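Local coordinates for putative 4-amino-4-deoxychorismate lyase (Thermus thermophilus, PDB 2ZGI), which binds pyridoxal 5'-phosphate and, as a class-IV aminotransferase family member, probably acts as a lyase, putatively on 4-amino-4-deoxychorismate, at residues D[95-100]-D[241-246]; D[103-108]-D[221-226]; D[110-115]-D[141-146]. All blocks are in the same frame, centred on the assembly; numbering follows the deposited sequence.

Interaction 1 of 3, residues D[95-100]-D[241-246]; sequences RPYAPL and PACYTE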
loop_
_atom_site.group_PDB
_atom_site.type_symbol
_atom_site.label_atom_id
_atom_site.label_comp_id
_atom_site.label_asym_id
_atom_site.label_seq_id
_atom_site.Cartn_x
_atom_site.Cartn_y
_atom_site.Cartn_z
ATOM N N ARG D 95 34.135 15.943 13.565
ATOM C CA ARG D 95 33.682 16.928 14.505
ATOM C C ARG D 95 33.615 16.262 15.880
ATOM O O ARG D 95 33.484 15.026 15.976
ATOM C CB ARG D 95 32.318 17.495 14.085
ATOM C CG ARG D 95 31.159 16.573 14.374
ATOM C CD ARG D 95 29.970 16.935 13.561
ATOM N NE ARG D 95 28.823 16.118 13.926
ATOM C CZ ARG D 95 27.774 15.925 13.135
ATOM N NH1 ARG D 95 27.747 16.472 11.922
ATOM N NH2 ARG D 95 26.768 15.165 13.549
ATOM N N PRO D 96 33.677 17.089 16.937
ATOM C CA PRO D 96 33.562 16.601 18.307
ATOM C C PRO D 96 32.284 15.776 18.460
ATOM O O PRO D 96 31.241 16.149 17.910
ATOM C CB PRO D 96 33.405 17.894 19.110
ATOM C CG PRO D 96 32.697 18.855 18.141
ATOM C CD PRO D 96 33.494 18.559 16.869
ATOM N N TYR D 97 32.381 14.659 19.177
ATOM C CA TYR D 97 31.231 13.799 19.457
ATOM C C TYR D 97 30.723 14.134 20.849
ATOM O O TYR D 97 31.517 14.342 21.772
ATOM C CB TYR D 97 31.666 12.319 19.368
ATOM C CG TYR D 97 30.617 11.285 19.785
ATOM C CD1 TYR D 97 29.777 10.701 18.850
ATOM C CD2 TYR D 97 30.496 10.879 21.118
ATOM C CE1 TYR D 97 28.816 9.751 19.223
ATOM C CE2 TYR D 97 29.546 9.936 21.506
ATOM C CZ TYR D 97 28.722 9.367 20.556
ATOM O OH TYR D 97 27.784 8.434 20.949
ATOM N N ALA D 98 29.410 14.219 21.006
ATOM C CA ALA D 98 28.838 14.339 22.342
ATOM C C ALA D 98 27.884 13.161 22.598
ATOM O O ALA D 98 26.969 12.907 21.800
ATOM C CB ALA D 98 28.120 15.681 22.519
ATOM N N PRO D 99 28.111 12.435 23.703
ATOM C CA PRO D 99 27.315 11.273 24.070
ATOM C C PRO D 99 25.906 11.638 24.500
ATOM O O PRO D 99 25.640 12.757 24.947
ATOM C CB PRO D 99 28.057 10.717 25.298
ATOM C CG PRO D 99 28.799 11.907 25.862
ATOM C CD PRO D 99 29.258 12.601 24.617
ATOM N N LEU D 100 25.034 10.647 24.410
ATOM C CA LEU D 100 23.733 10.708 25.011
ATOM C C LEU D 100 23.919 10.613 26.509
ATOM O O LEU D 100 24.952 10.095 26.976
ATOM C CB LEU D 100 22.880 9.527 24.519
ATOM C CG LEU D 100 22.408 9.550 23.059
ATOM C CD1 LEU D 100 21.820 8.157 22.718
ATOM C CD2 LEU D 100 21.380 10.705 22.845
ATOM N N PRO D 241 29.398 4.065 24.243
ATOM C CA PRO D 241 30.467 4.952 23.773
ATOM C C PRO D 241 31.359 5.388 24.931
ATOM O O PRO D 241 30.851 5.798 25.985
ATOM C CB PRO D 241 29.691 6.149 23.213
ATOM C CG PRO D 241 28.413 5.558 22.759
ATOM C CD PRO D 241 28.073 4.559 23.831
ATOM N N ALA D 242 32.670 5.292 24.740
ATOM C CA ALA D 242 33.621 5.706 25.770
ATOM C C ALA D 242 33.890 7.219 25.753
ATOM O O ALA D 242 35.028 7.660 25.599
ATOM C CB ALA D 242 34.928 4.905 25.630
ATOM N N CYS D 243 32.842 8.021 25.937
ATOM C CA CYS D 243 32.906 9.442 25.595
ATOM C C CYS D 243 32.408 10.431 26.659
ATOM O O CYS D 243 32.133 11.580 26.337
ATOM C CB CYS D 243 32.149 9.669 24.278
ATOM S SG CYS D 243 32.793 8.650 22.938
ATOM N N TYR D 244 32.276 9.998 27.909
ATOM C CA TYR D 244 31.871 10.906 29.008
ATOM C C TYR D 244 33.069 11.654 29.621
ATOM O O TYR D 244 34.185 11.140 29.599
ATOM C CB TYR D 244 31.084 10.128 30.080
ATOM C CG TYR D 244 29.804 9.525 29.513
ATOM C CD1 TYR D 244 28.643 10.306 29.358
ATOM C CD2 TYR D 244 29.759 8.193 29.107
ATOM C CE1 TYR D 244 27.469 9.769 28.831
ATOM C CE2 TYR D 244 28.593 7.642 28.571
ATOM C CZ TYR D 244 27.448 8.441 28.443
ATOM O OH TYR D 244 26.300 7.895 27.901
ATOM N N THR D 245 32.847 12.859 30.164
ATOM C CA THR D 245 33.976 13.700 30.640
ATOM C C THR D 245 34.896 12.976 31.630
ATOM O O THR D 245 34.437 12.502 32.685
ATOM C CB THR D 245 33.530 15.057 31.217
ATOM O OG1 THR D 245 32.409 14.859 32.084
ATOM C CG2 THR D 245 33.147 16.012 30.088
ATOM N N GLU D 246 36.187 12.931 31.269
ATOM C CA GLU D 246 37.217 12.029 31.850
ATOM C C GLU D 246 37.024 11.577 33.312
ATOM O O GLU D 246 37.658 12.093 34.241
ATOM C CB GLU D 246 38.642 12.600 31.623
#
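The Y244 ring carries P99 on one face: CB of P99 stands 4.1 Å from the ring centroid, 27° off the normal, a CH-pi contact, and the backbone oxygen of L100 lies at the edge near the ring plane. The Y97 ring is met obliquely by SG of C243, a sulfur-aromatic contact 4.5 Å from the centroid, and by CB of P241, plain apolar packing. This is how the C-terminal tail of this fold-type IV PLP enzyme is fastened to the chain that leaves strand 89-96. The touching parts, 97-100 and 241-244, run at 90° to each other. Y97 has CG anti to its backbone N, which sends the ring toward the tail: CD2 comes within 3.7 Å of C243 SG while OH, at the tip, sits 3.5 Å from P241 CG. That hydroxyl spends its polar bond on the G219 carbonyl. C243 is pinned by its disulfide to C78, whose backbone pairs with Y97, so the sulfur is held covalently beside the ring that it touches. Further along, P99 lies alongside Y244, pointing the opposite way, with its CG 3.4 Å from C243 O. An alanine in place of Y244 would remove both the ring under P99 and the hydroxyl bound to L100, and would probably leave the last residues of the tail less firmly held. Y244 donates from OH to L100 O at 2.7 Å, with the hydroxyl oxygen 30° out of the carbonyl plane.

Interaction 2 of 3, residues D[103-108]-D[221-226]; sequences SLYREG and GLLPVR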
loop_
_atom_site.group_PDB
_atom_site.type_symbol
_atom_site.label_atom_id
_atom_site.label_comp_id
_atom_site.label_asym_id
_atom_site.label_seq_id
_atom_site.Cartn_x
_atom_site.Cartn_y
_atom_site.Cartn_z
ATOM N N SER D 103 22.037 7.721 31.505
ATOM C CA SER D 103 20.784 7.128 31.978
ATOM C C SER D 103 19.979 6.476 30.861
ATOM O O SER D 103 19.265 5.508 31.100
ATOM C CB SER D 103 19.929 8.160 32.714
ATOM O OG SER D 103 19.392 9.096 31.799
ATOM N N LEU D 104 20.097 6.998 29.641
ATOM C CA LEU D 104 19.393 6.423 28.492
ATOM C C LEU D 104 19.728 4.967 28.221
ATOM O O LEU D 104 18.896 4.205 27.707
ATOM C CB LEU D 104 19.664 7.232 27.222
ATOM C CG LEU D 104 18.922 8.561 27.059
ATOM C CD1 LEU D 104 18.788 8.921 25.582
ATOM C CD2 LEU D 104 17.547 8.533 27.737
ATOM N N TYR D 105 20.961 4.588 28.541
ATOM C CA TYR D 105 21.411 3.216 28.329
ATOM C C TYR D 105 20.884 2.291 29.424
ATOM O O TYR D 105 20.836 1.080 29.232
ATOM C CB TYR D 105 22.939 3.157 28.224
ATOM C CG TYR D 105 23.443 3.858 26.982
ATOM C CD1 TYR D 105 23.617 3.150 25.797
ATOM C CD2 TYR D 105 23.701 5.230 26.979
ATOM C CE1 TYR D 105 24.058 3.784 24.630
ATOM C CE2 TYR D 105 24.139 5.881 25.806
ATOM C CZ TYR D 105 24.317 5.131 24.630
ATOM O OH TYR D 105 24.751 5.721 23.449
ATOM N N ARG D 106 20.495 2.886 30.554
ATOM C CA ARG D 106 19.929 2.156 31.688
ATOM C C ARG D 106 18.416 2.092 31.597
ATOM O O ARG D 106 17.824 1.021 31.735
ATOM C CB ARG D 106 20.293 2.844 33.000
ATOM C CG ARG D 106 21.682 2.543 33.557
ATOM C CD ARG D 106 21.822 3.187 34.951
ATOM N NE ARG D 106 20.608 2.981 35.750
ATOM C CZ ARG D 106 19.681 3.910 35.987
ATOM N NH1 ARG D 106 19.814 5.144 35.510
ATOM N NH2 ARG D 106 18.610 3.601 36.712
ATOM N N GLU D 107 17.811 3.249 31.350
ATOM C CA GLU D 107 16.352 3.428 31.322
ATOM C C GLU D 107 15.690 3.308 29.929
ATOM O O GLU D 107 14.460 3.174 29.817
ATOM C CB GLU D 107 16.008 4.767 31.984
ATOM C CG GLU D 107 16.650 4.884 33.371
ATOM C CD GLU D 107 16.690 6.307 33.934
ATOM O OE1 GLU D 107 16.152 7.247 33.295
ATOM O OE2 GLU D 107 17.266 6.486 35.039
ATOM N N GLY D 108 16.499 3.350 28.876
ATOM C CA GLY D 108 15.997 3.135 27.531
ATOM C C GLY D 108 15.338 4.341 26.881
ATOM O O GLY D 108 15.000 5.331 27.541
ATOM N N GLY D 221 26.215 3.310 19.786
ATOM C CA GLY D 221 26.498 2.006 20.370
ATOM C C GLY D 221 25.282 1.090 20.333
ATOM O O GLY D 221 24.711 0.843 19.266
ATOM N N LEU D 222 24.885 0.581 21.494
ATOM C CA LEU D 222 23.697 -0.278 21.601
ATOM C C LEU D 222 22.780 0.297 22.657
ATOM O O LEU D 222 23.135 0.385 23.856
ATOM C CB LEU D 222 24.085 -1.719 21.954
ATOM C CG LEU D 222 22.949 -2.735 22.134
ATOM C CD1 LEU D 222 22.104 -2.932 20.860
ATOM C CD2 LEU D 222 23.509 -4.062 22.642
ATOM N N LEU D 223 21.611 0.717 22.200
ATOM C CA LEU D 223 20.695 1.460 23.026
ATOM C C LEU D 223 19.408 0.649 23.172
ATOM O O LEU D 223 18.822 0.223 22.159
ATOM C CB LEU D 223 20.452 2.799 22.341
ATOM C CG LEU D 223 19.828 4.039 22.954
ATOM C CD1 LEU D 223 20.507 4.549 24.224
ATOM C CD2 LEU D 223 19.902 5.086 21.868
ATOM N N PRO D 224 18.969 0.412 24.427
ATOM C CA PRO D 224 17.742 -0.348 24.577
ATOM C C PRO D 224 16.528 0.545 24.394
ATOM O O PRO D 224 16.582 1.734 24.716
ATOM C CB PRO D 224 17.814 -0.845 26.026
ATOM C CG PRO D 224 18.558 0.225 26.761
ATOM C CD PRO D 224 19.523 0.830 25.736
ATOM N N VAL D 225 15.451 -0.040 23.868
ATOM C CA VAL D 225 14.154 0.597 23.861
ATOM C C VAL D 225 13.449 0.147 25.150
ATOM O O VAL D 225 13.305 -1.059 25.399
ATOM C CB VAL D 225 13.327 0.215 22.612
ATOM C CG1 VAL D 225 11.950 0.855 22.660
ATOM C CG2 VAL D 225 14.060 0.605 21.313
ATOM N N ARG D 226 13.030 1.116 25.967
ATOM C CA ARG D 226 12.499 0.845 27.314
ATOM C C ARG D 226 13.576 0.125 28.130
ATOM O O ARG D 226 14.620 -0.258 27.568
ATOM C CB ARG D 226 11.177 0.049 27.255
ATOM C CG ARG D 226 10.180 0.646 26.286
ATOM C CD ARG D 226 8.740 0.272 26.616
ATOM N NE ARG D 226 7.838 1.389 26.322
ATOM C CZ ARG D 226 6.881 1.397 25.393
ATOM N NH1 ARG D 226 6.641 0.330 24.633
ATOM N NH2 ARG D 226 6.148 2.488 25.237
#
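Helix 103-107 packs here on the edge of a mixed sheet, against strand 223-224, the outermost strand on that side within the chain. Y105 and L223 carry the contact. L223 CG, anti to its backbone N (chi1 -165°), carries CD1 over one face of the Y105 ring, 3.7 Å from the centroid and 14° off the normal, a nearly perpendicular CH-pi approach. The two side chains cross at about a right angle. At the ring edge, in plane, L222 O comes to 3.4 Å from Y105 CD1, and the OH at the far end is hydrogen-bonded to the V220 carbonyl, which fixes where the tip of the ring points. The same L223 methyl reaches L104 CB at 4.1 Å. P224 packs against the C-terminal end of the helix, its CG 3.5 Å from Y105 O. Just beyond, G108 leaves the helix with positive phi and lies with CA 3.2 Å from P224 O; a side chain there would clash with R226 O. No hydrogen bond links the two pieces directly, although P224 and R226 both pair with V109 through the backbone. The result is a short helix, ended by a positive-phi glycine, packed on the edge strand of the five-stranded mixed sheet in the class-IV aminotransferase region.

Interaction 3 of 3, residues D[110-115]-D[141-146]; sequences RVRLTG and RKEGAF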
loop_
_atom_site.group_PDB
_atom_site.type_symbol
_atom_site.label_atom_id
_atom_site.label_comp_id
_atom_site.label_asym_id
_atom_site.label_seq_id
_atom_site.Cartn_x
_atom_site.Cartn_y
_atom_site.Cartn_z
ATOM N N ARG D 110 12.334 5.694 23.736
ATOM C CA ARG D 110 11.087 5.427 23.004
ATOM C C ARG D 110 11.358 5.358 21.497
ATOM O O ARG D 110 12.166 6.149 20.983
ATOM C CB ARG D 110 10.063 6.541 23.263
ATOM C CG ARG D 110 9.607 6.679 24.741
ATOM C CD ARG D 110 8.408 7.635 24.885
ATOM N NE ARG D 110 8.784 9.040 25.114
ATOM C CZ ARG D 110 7.977 10.097 24.919
ATOM N NH1 ARG D 110 6.734 9.939 24.469
ATOM N NH2 ARG D 110 8.420 11.327 25.161
ATOM N N VAL D 111 10.705 4.416 20.803
ATOM C CA VAL D 111 10.629 4.467 19.340
ATOM C C VAL D 111 9.218 4.780 18.866
ATOM O O VAL D 111 8.240 4.594 19.594
ATOM C CB VAL D 111 11.121 3.181 18.602
ATOM C CG1 VAL D 111 12.531 2.833 19.016
ATOM C CG2 VAL D 111 10.153 1.973 18.798
ATOM N N ARG D 112 9.128 5.240 17.635
ATOM C CA ARG D 112 7.880 5.415 16.965
ATOM C C ARG D 112 7.953 4.616 15.656
ATOM O O ARG D 112 8.879 4.794 14.837
ATOM C CB ARG D 112 7.691 6.899 16.670
ATOM C CG ARG D 112 6.707 7.201 15.586
ATOM C CD ARG D 112 5.287 7.277 16.140
ATOM N NE ARG D 112 4.376 7.931 15.198
ATOM C CZ ARG D 112 3.090 8.175 15.453
ATOM N NH1 ARG D 112 2.572 7.864 16.637
ATOM N NH2 ARG D 112 2.331 8.744 14.532
ATOM N N LEU D 113 6.988 3.727 15.457
ATOM C CA LEU D 113 6.845 3.082 14.155
ATOM C C LEU D 113 6.185 4.059 13.187
ATOM O O LEU D 113 5.102 4.591 13.476
ATOM C CB LEU D 113 6.009 1.796 14.281
ATOM C CG LEU D 113 5.579 1.119 12.983
ATOM C CD1 LEU D 113 6.802 0.666 12.212
ATOM C CD2 LEU D 113 4.629 -0.062 13.278
ATOM N N THR D 114 6.824 4.329 12.049
ATOM C CA THR D 114 6.227 5.266 11.097
ATOM C C THR D 114 5.655 4.508 9.905
ATOM O O THR D 114 5.849 3.310 9.791
ATOM C CB THR D 114 7.243 6.339 10.626
ATOM O OG1 THR D 114 8.093 5.794 9.586
ATOM C CG2 THR D 114 8.101 6.854 11.801
ATOM N N GLY D 115 4.972 5.214 9.023
ATOM C CA GLY D 115 4.518 4.647 7.744
ATOM C C GLY D 115 5.497 4.858 6.589
ATOM O O GLY D 115 5.230 4.432 5.455
ATOM N N ARG D 141 10.445 12.380 16.511
ATOM C CA ARG D 141 10.757 13.461 17.433
ATOM C C ARG D 141 9.515 14.311 17.725
ATOM O O ARG D 141 9.305 14.712 18.863
ATOM C CB ARG D 141 11.922 14.310 16.889
ATOM C CG ARG D 141 13.270 13.600 17.024
ATOM C CD ARG D 141 14.445 14.525 16.713
ATOM N NE ARG D 141 15.725 13.835 16.877
ATOM C CZ ARG D 141 16.909 14.389 16.613
ATOM N NH1 ARG D 141 16.967 15.645 16.161
ATOM N NH2 ARG D 141 18.026 13.691 16.791
ATOM N N LYS D 142 8.704 14.586 16.707
ATOM C CA LYS D 142 7.405 15.239 16.940
ATOM C C LYS D 142 6.595 14.508 18.031
ATOM O O LYS D 142 5.994 15.155 18.895
ATOM C CB LYS D 142 6.594 15.362 15.657
ATOM C CG LYS D 142 5.360 16.240 15.812
ATOM C CD LYS D 142 4.695 16.498 14.471
ATOM C CE LYS D 142 3.387 17.284 14.644
ATOM N NZ LYS D 142 2.890 17.795 13.319
ATOM N N GLU D 143 6.627 13.172 17.999
ATOM C CA GLU D 143 5.921 12.315 18.965
ATOM C C GLU D 143 6.696 12.047 20.229
ATOM O O GLU D 143 6.360 11.127 20.974
ATOM C CB GLU D 143 5.609 10.951 18.335
ATOM C CG GLU D 143 4.164 10.771 17.940
ATOM C CD GLU D 143 3.784 11.673 16.825
ATOM O OE1 GLU D 143 2.832 12.494 16.990
ATOM O OE2 GLU D 143 4.476 11.570 15.790
ATOM N N GLY D 144 7.759 12.806 20.458
ATOM C CA GLY D 144 8.533 12.673 21.677
ATOM C C GLY D 144 9.394 11.426 21.775
ATOM O O GLY D 144 9.831 11.080 22.872
ATOM N N ALA D 145 9.626 10.748 20.637
ATOM C CA ALA D 145 10.438 9.515 20.573
ATOM C C ALA D 145 11.869 9.746 20.091
ATOM O O ALA D 145 12.137 10.738 19.424
ATOM C CB ALA D 145 9.764 8.483 19.668
ATOM N N PHE D 146 12.761 8.801 20.402
ATOM C CA PHE D 146 14.172 8.881 20.008
ATOM C C PHE D 146 14.414 8.500 18.547
ATOM O O PHE D 146 15.201 9.142 17.838
ATOM C CB PHE D 146 15.067 8.038 20.942
ATOM C CG PHE D 146 16.519 8.022 20.527
ATOM C CD1 PHE D 146 17.365 9.091 20.854
ATOM C CD2 PHE D 146 17.032 6.967 19.769
ATOM C CE1 PHE D 146 18.710 9.083 20.454
ATOM C CE2 PHE D 146 18.380 6.960 19.357
ATOM C CZ PHE D 146 19.208 8.008 19.699
#
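R110 starts with CB against A145, 4.0 Å from its CA. CG stands anti to the carbonyl carbon, and a bend at chi3 (-90°) swings the guanidinium over the loop after the helix. There G144 O lies over one face of the group, 2.9 Å from CZ and 2.7 Å from NH2. The N-H groups do not point at it, so this close approach is not a hydrogen bond; the attraction is probably electrostatic, the cationic face above a carbonyl oxygen. NH1, farther round, has E143 O at 3.7 Å. The bond that does join the two segments is from backbone to backbone, F146 N giving to R110 O at 2.8 Å with an N-H...O angle of 148°. All this sits in a beta-alpha-beta unit of strand 111-117, helix 131-142 and strand 147-151, where a Schellman motif ends the helix: G144 is its C-prime residue, with positive phi, and A145 N reaches back to A140 O. The turn delivers A145 CB onto the start of the strand, 3.6 Å from O of R110, the residue before it, and 4.0 Å from R112 CB. R112, bent at chi2, lays its guanidinium against the E143 carboxylate with the two planes 26° apart. That pair is a long salt bridge, and it acts through charge alone because E143 OE2 stands well out of the guanidinium plane; the stronger partner of R112 NE is E139, one turn back in the helix.

Overall arrangement
From the N terminus, the chain runs through the antiparallel sheet that ends in strand 89-96 and opens interaction 1, whose loop closes only at the C-terminal tail. Helix 103-107 then opens interaction 2, and strand 111-117 opens interaction 3. That last loop closes first, after helix 131-142; interaction 2 follows at strand 223-224. The three therefore nest one within another, and none cross. Interaction 1 ties the tail to the loop leaving strand 89-96, at the edge of the antiparallel sheet, interaction 2 fixes the short helix to the edge of the five-stranded sheet, and interaction 3 joins strand and helix of the beta-alpha-beta unit. They meet physically: L100 touches L223, Y105 and F146, and V111 packs on V225.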